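Local coordinates for protein pyruvate kinase 1 (Trypanosoma brucei brucei, PDB 4KCT) that catalyses the transfer of phosphate from phosphoenolpyruvate to ADP, giving pyruvate and ATP, and also has an intrinsic oxaloacetate decarboxylase activity, at residues Tyr470-Ala482 against Lys487-Pro499. Numbering follows the deposited sequence.
Sequences YASTGDVVVVVHA and KGYPNQTRLIYLP. With FDP (2,6-di-O-phosphono-beta-D-fructofuranose), chain F.
His481 meets Arg494 and Gln492 across two antiparallel strands. Its CB lies against FDP, 3.6 Å from O3 of the sugar. From there CG stands between the backbone N and the carbonyl carbon (chi1 51°), and the ring lies beside the ends of Gln492 and Arg494. ND1 donates to Ala482 O of its own segment, in the ring plane. CE1 comes 3.3 Å from Gln492 OE1. NE2 accepts from Arg494 NH2 at 2.9 Å; NH2 lies in the imidazole plane, while NE2 sits 21° out of the guanidinium plane. With ND1 donating and NE2 accepting, the ring is probably neutral, and its rotation is fixed from two sides. Water 1 links Val479 O, Gln492 OE1 and Arg494 NE. Ile496 CD1 covers the centre of one guanidinium face and also touches Val479 CG2 at 3.5 Å. Arg494 NH1 forms a salt bridge with Asp483 of the second subunit.

The strands 476-481 and 492-497 form the C-terminal beta hairpin of the alpha/beta domain. Strand 492-497 is the sheet's edge within the chain, and the second subunit's strand continues the sheet. The loop end of the hairpin helps form the FDP pocket, where Ala482 N donates to O3 and Gly488 N to O1.

On the other sheet face, Val478 CG1 presses tightly on Thr493 CG2 at 3.3 Å. Helix 377-392 covers Thr493 and Val480. At the far end, Leu498 puts CD1 3.4 Å from Ala471 CB. Thr473 OG1 donates to the terminal carboxylate at Pro499 O (2.9 Å), from above its plane, and Lys466 NZ hydrogen-bonds to both Thr473 OG1 and Pro499 O.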
# COMPACT_ATOMS: atom_id res chain seq x y z
N TYR A 470 -12.31 -21.22 25.59
CA TYR A 470 -11.60 -20.48 24.54
C TYR A 470 -11.31 -21.35 23.33
O TYR A 470 -11.33 -20.88 22.18
CB TYR A 470 -10.29 -19.90 25.10
CG TYR A 470 -10.52 -18.89 26.20
CD1 TYR A 470 -11.37 -17.81 26.01
CD2 TYR A 470 -9.98 -19.07 27.47
CE1 TYR A 470 -11.55 -16.85 27.02
CE2 TYR A 470 -10.27 -18.19 28.51
CZ TYR A 470 -11.03 -17.06 28.26
OH TYR A 470 -11.28 -16.17 29.27
N ALA A 471 -11.11 -22.64 23.57
CA ALA A 471 -10.76 -23.55 22.51
C ALA A 471 -11.11 -24.97 22.95
O ALA A 471 -11.19 -25.26 24.14
CB ALA A 471 -9.27 -23.44 22.20
N SER A 472 -11.34 -25.86 22.00
CA SER A 472 -11.51 -27.25 22.34
C SER A 472 -10.60 -28.19 21.60
O SER A 472 -9.82 -27.79 20.74
CB SER A 472 -12.97 -27.68 22.21
OG SER A 472 -13.65 -26.92 21.24
N THR A 473 -10.72 -29.46 21.94
CA THR A 473 -9.94 -30.51 21.34
C THR A 473 -9.88 -30.32 19.84
O THR A 473 -10.88 -30.00 19.21
CB THR A 473 -10.57 -31.88 21.69
OG1 THR A 473 -10.49 -32.06 23.11
CG2 THR A 473 -9.83 -33.02 20.99
N GLY A 474 -8.68 -30.40 19.28
CA GLY A 474 -8.50 -30.27 17.83
C GLY A 474 -8.27 -28.84 17.35
O GLY A 474 -7.96 -28.63 16.21
N ASP A 475 -8.47 -27.85 18.21
CA ASP A 475 -8.14 -26.46 17.83
C ASP A 475 -6.63 -26.22 17.93
O ASP A 475 -5.98 -26.70 18.88
CB ASP A 475 -8.89 -25.44 18.72
CG ASP A 475 -10.43 -25.39 18.42
OD1 ASP A 475 -10.84 -25.74 17.30
OD2 ASP A 475 -11.21 -25.06 19.33
N VAL A 476 -6.13 -25.32 17.08
CA VAL A 476 -4.74 -24.87 17.18
C VAL A 476 -4.59 -23.76 18.22
O VAL A 476 -5.37 -22.82 18.24
CB VAL A 476 -4.21 -24.37 15.82
CG1 VAL A 476 -2.68 -24.18 15.89
CG2 VAL A 476 -4.55 -25.33 14.73
N VAL A 477 -3.55 -23.85 19.04
CA VAL A 477 -3.19 -22.76 19.96
C VAL A 477 -1.73 -22.40 19.71
O VAL A 477 -0.92 -23.28 19.42
CB VAL A 477 -3.34 -23.21 21.42
CG1 VAL A 477 -2.76 -22.16 22.37
CG2 VAL A 477 -4.80 -23.43 21.74
N VAL A 478 -1.42 -21.10 19.70
CA VAL A 478 -0.03 -20.67 19.50
C VAL A 478 0.61 -20.48 20.87
O VAL A 478 0.08 -19.73 21.71
CB VAL A 478 0.06 -19.35 18.69
CG1 VAL A 478 1.55 -18.95 18.50
CG2 VAL A 478 -0.64 -19.53 17.32
N VAL A 479 1.73 -21.16 21.11
CA VAL A 479 2.29 -21.27 22.47
C VAL A 479 3.69 -20.67 22.46
O VAL A 479 4.56 -21.10 21.71
CB VAL A 479 2.40 -22.73 22.91
CG1 VAL A 479 3.00 -22.84 24.31
CG2 VAL A 479 1.03 -23.41 22.83
N VAL A 480 3.92 -19.71 23.35
CA VAL A 480 5.16 -18.94 23.35
C VAL A 480 5.82 -19.08 24.73
O VAL A 480 5.19 -18.79 25.77
CB VAL A 480 4.86 -17.45 23.09
CG1 VAL A 480 6.15 -16.60 23.25
CG2 VAL A 480 4.23 -17.26 21.69
N HIS A 481 7.08 -19.51 24.74
CA HIS A 481 7.91 -19.48 25.96
C HIS A 481 9.35 -19.71 25.55
O HIS A 481 9.67 -19.57 24.37
CB HIS A 481 7.45 -20.53 27.00
CG HIS A 481 7.30 -21.94 26.44
ND1 HIS A 481 8.37 -22.76 26.20
CD2 HIS A 481 6.16 -22.70 26.19
CE1 HIS A 481 7.92 -23.96 25.75
NE2 HIS A 481 6.58 -23.94 25.78
N ALA A 482 10.24 -20.06 26.49
CA ALA A 482 11.64 -20.32 26.08
C ALA A 482 11.86 -21.81 25.81
O ALA A 482 11.03 -22.65 26.20
CB ALA A 482 12.62 -19.82 27.12
N LYS A 487 17.22 -18.44 29.09
CA LYS A 487 16.60 -17.81 30.27
C LYS A 487 16.42 -16.31 30.06
O LYS A 487 17.27 -15.65 29.45
CB LYS A 487 17.46 -18.01 31.52
CG LYS A 487 17.80 -19.45 31.84
CD LYS A 487 16.56 -20.31 32.02
CE LYS A 487 16.95 -21.77 32.03
NZ LYS A 487 15.78 -22.69 31.99
N GLY A 488 15.35 -15.75 30.63
CA GLY A 488 15.20 -14.30 30.70
C GLY A 488 14.12 -13.76 29.76
O GLY A 488 13.69 -12.64 29.90
N TYR A 489 13.70 -14.57 28.79
CA TYR A 489 12.79 -14.13 27.74
C TYR A 489 12.35 -15.36 26.92
O TYR A 489 13.00 -16.40 26.96
CB TYR A 489 13.45 -13.07 26.83
CG TYR A 489 14.65 -13.58 26.05
CD1 TYR A 489 15.95 -13.57 26.61
CD2 TYR A 489 14.50 -14.10 24.76
CE1 TYR A 489 17.04 -14.06 25.90
CE2 TYR A 489 15.60 -14.56 24.03
CZ TYR A 489 16.86 -14.55 24.61
OH TYR A 489 17.94 -15.07 23.91
N PRO A 490 11.24 -15.23 26.17
CA PRO A 490 10.81 -16.36 25.32
C PRO A 490 11.51 -16.31 23.95
O PRO A 490 11.53 -15.26 23.30
CB PRO A 490 9.30 -16.11 25.14
CG PRO A 490 9.20 -14.58 25.13
CD PRO A 490 10.25 -14.13 26.18
N ASN A 491 12.11 -17.42 23.53
CA ASN A 491 12.76 -17.47 22.21
C ASN A 491 12.10 -18.46 21.27
O ASN A 491 12.66 -18.79 20.23
CB ASN A 491 14.26 -17.81 22.35
CG ASN A 491 14.50 -19.27 22.71
OD1 ASN A 491 13.79 -19.84 23.55
ND2 ASN A 491 15.44 -19.92 21.99
N GLN A 492 10.92 -18.95 21.64
CA GLN A 492 10.33 -20.10 20.95
C GLN A 492 8.81 -19.86 20.77
O GLN A 492 8.16 -19.41 21.70
CB GLN A 492 10.56 -21.37 21.79
CG GLN A 492 9.90 -22.62 21.20
CD GLN A 492 10.15 -23.85 22.04
OE1 GLN A 492 9.25 -24.34 22.76
NE2 GLN A 492 11.35 -24.36 21.98
N THR A 493 8.27 -20.22 19.60
CA THR A 493 6.81 -20.30 19.40
C THR A 493 6.51 -21.66 18.80
O THR A 493 7.24 -22.12 17.90
CB THR A 493 6.34 -19.30 18.31
OG1 THR A 493 7.02 -18.05 18.45
CG2 THR A 493 4.81 -19.08 18.38
N ARG A 494 5.37 -22.24 19.19
CA ARG A 494 4.95 -23.58 18.69
C ARG A 494 3.47 -23.47 18.34
O ARG A 494 2.72 -22.83 19.08
CB ARG A 494 5.04 -24.63 19.80
CG ARG A 494 6.44 -24.96 20.27
CD ARG A 494 6.39 -26.13 21.21
NE ARG A 494 5.97 -25.77 22.56
CZ ARG A 494 5.49 -26.66 23.42
NH1 ARG A 494 5.34 -27.93 23.05
NH2 ARG A 494 5.25 -26.31 24.67
N LEU A 495 3.03 -24.19 17.32
CA LEU A 495 1.60 -24.40 17.11
C LEU A 495 1.25 -25.77 17.63
O LEU A 495 1.82 -26.75 17.19
CB LEU A 495 1.24 -24.34 15.63
CG LEU A 495 1.61 -23.09 14.83
CD1 LEU A 495 0.63 -22.81 13.70
CD2 LEU A 495 1.77 -21.89 15.73
N ILE A 496 0.31 -25.83 18.57
CA ILE A 496 -0.07 -27.09 19.21
C ILE A 496 -1.57 -27.31 19.00
O ILE A 496 -2.35 -26.36 19.13
CB ILE A 496 0.25 -27.03 20.71
CG1 ILE A 496 1.76 -27.00 20.89
CG2 ILE A 496 -0.34 -28.23 21.45
CD1 ILE A 496 2.18 -26.69 22.32
N TYR A 497 -1.96 -28.52 18.63
CA TYR A 497 -3.37 -28.89 18.64
C TYR A 497 -3.79 -29.33 20.04
O TYR A 497 -3.16 -30.21 20.63
CB TYR A 497 -3.64 -30.04 17.67
CG TYR A 497 -3.56 -29.65 16.25
CD1 TYR A 497 -2.38 -29.81 15.53
CD2 TYR A 497 -4.65 -29.07 15.61
CE1 TYR A 497 -2.30 -29.43 14.21
CE2 TYR A 497 -4.57 -28.64 14.31
CZ TYR A 497 -3.40 -28.83 13.60
OH TYR A 497 -3.36 -28.47 12.28
N LEU A 498 -4.93 -28.84 20.50
CA LEU A 498 -5.45 -29.27 21.79
C LEU A 498 -5.82 -30.72 21.75
O LEU A 498 -6.49 -31.15 20.81
CB LEU A 498 -6.65 -28.47 22.20
CG LEU A 498 -6.34 -27.10 22.75
CD1 LEU A 498 -7.64 -26.37 22.95
CD2 LEU A 498 -5.58 -27.23 24.05
N PRO A 499 -5.31 -31.49 22.71
CA PRO A 499 -5.63 -32.92 22.82
C PRO A 499 -7.05 -33.14 23.33
O PRO A 499 -7.69 -32.24 23.91
CB PRO A 499 -4.60 -33.43 23.84
CG PRO A 499 -4.25 -32.23 24.67
CD PRO A 499 -4.42 -31.02 23.79
OXT PRO A 499 -7.62 -34.21 23.12
P1 FDP F . 10.77 -19.44 32.67
O1P FDP F . 10.33 -20.62 31.82
O2P FDP F . 9.81 -19.17 33.80
O3P FDP F . 12.24 -19.44 33.05
O1 FDP F . 13.42 -17.72 31.40
C1 FDP F . 12.62 -18.31 30.37
C2 FDP F . 11.20 -17.76 30.48
O2 FDP F . 10.57 -18.11 31.74
C3 FDP F . 10.31 -18.18 29.32
O3 FDP F . 9.89 -19.54 29.43
C4 FDP F . 9.15 -17.22 29.50
O4 FDP F . 8.30 -17.14 28.34
C5 FDP F . 9.89 -15.92 29.78
O5 FDP F . 11.18 -16.32 30.36
C6 FDP F . 9.10 -15.05 30.74
O6 FDP F . 9.68 -13.74 30.71
P2 FDP F . 8.86 -12.50 31.37
O4P FDP F . 7.62 -12.34 30.48
O5P FDP F . 8.56 -12.98 32.76
O6P FDP F . 9.81 -11.34 31.28
O HOH W 1 6.65 -22.67 22.91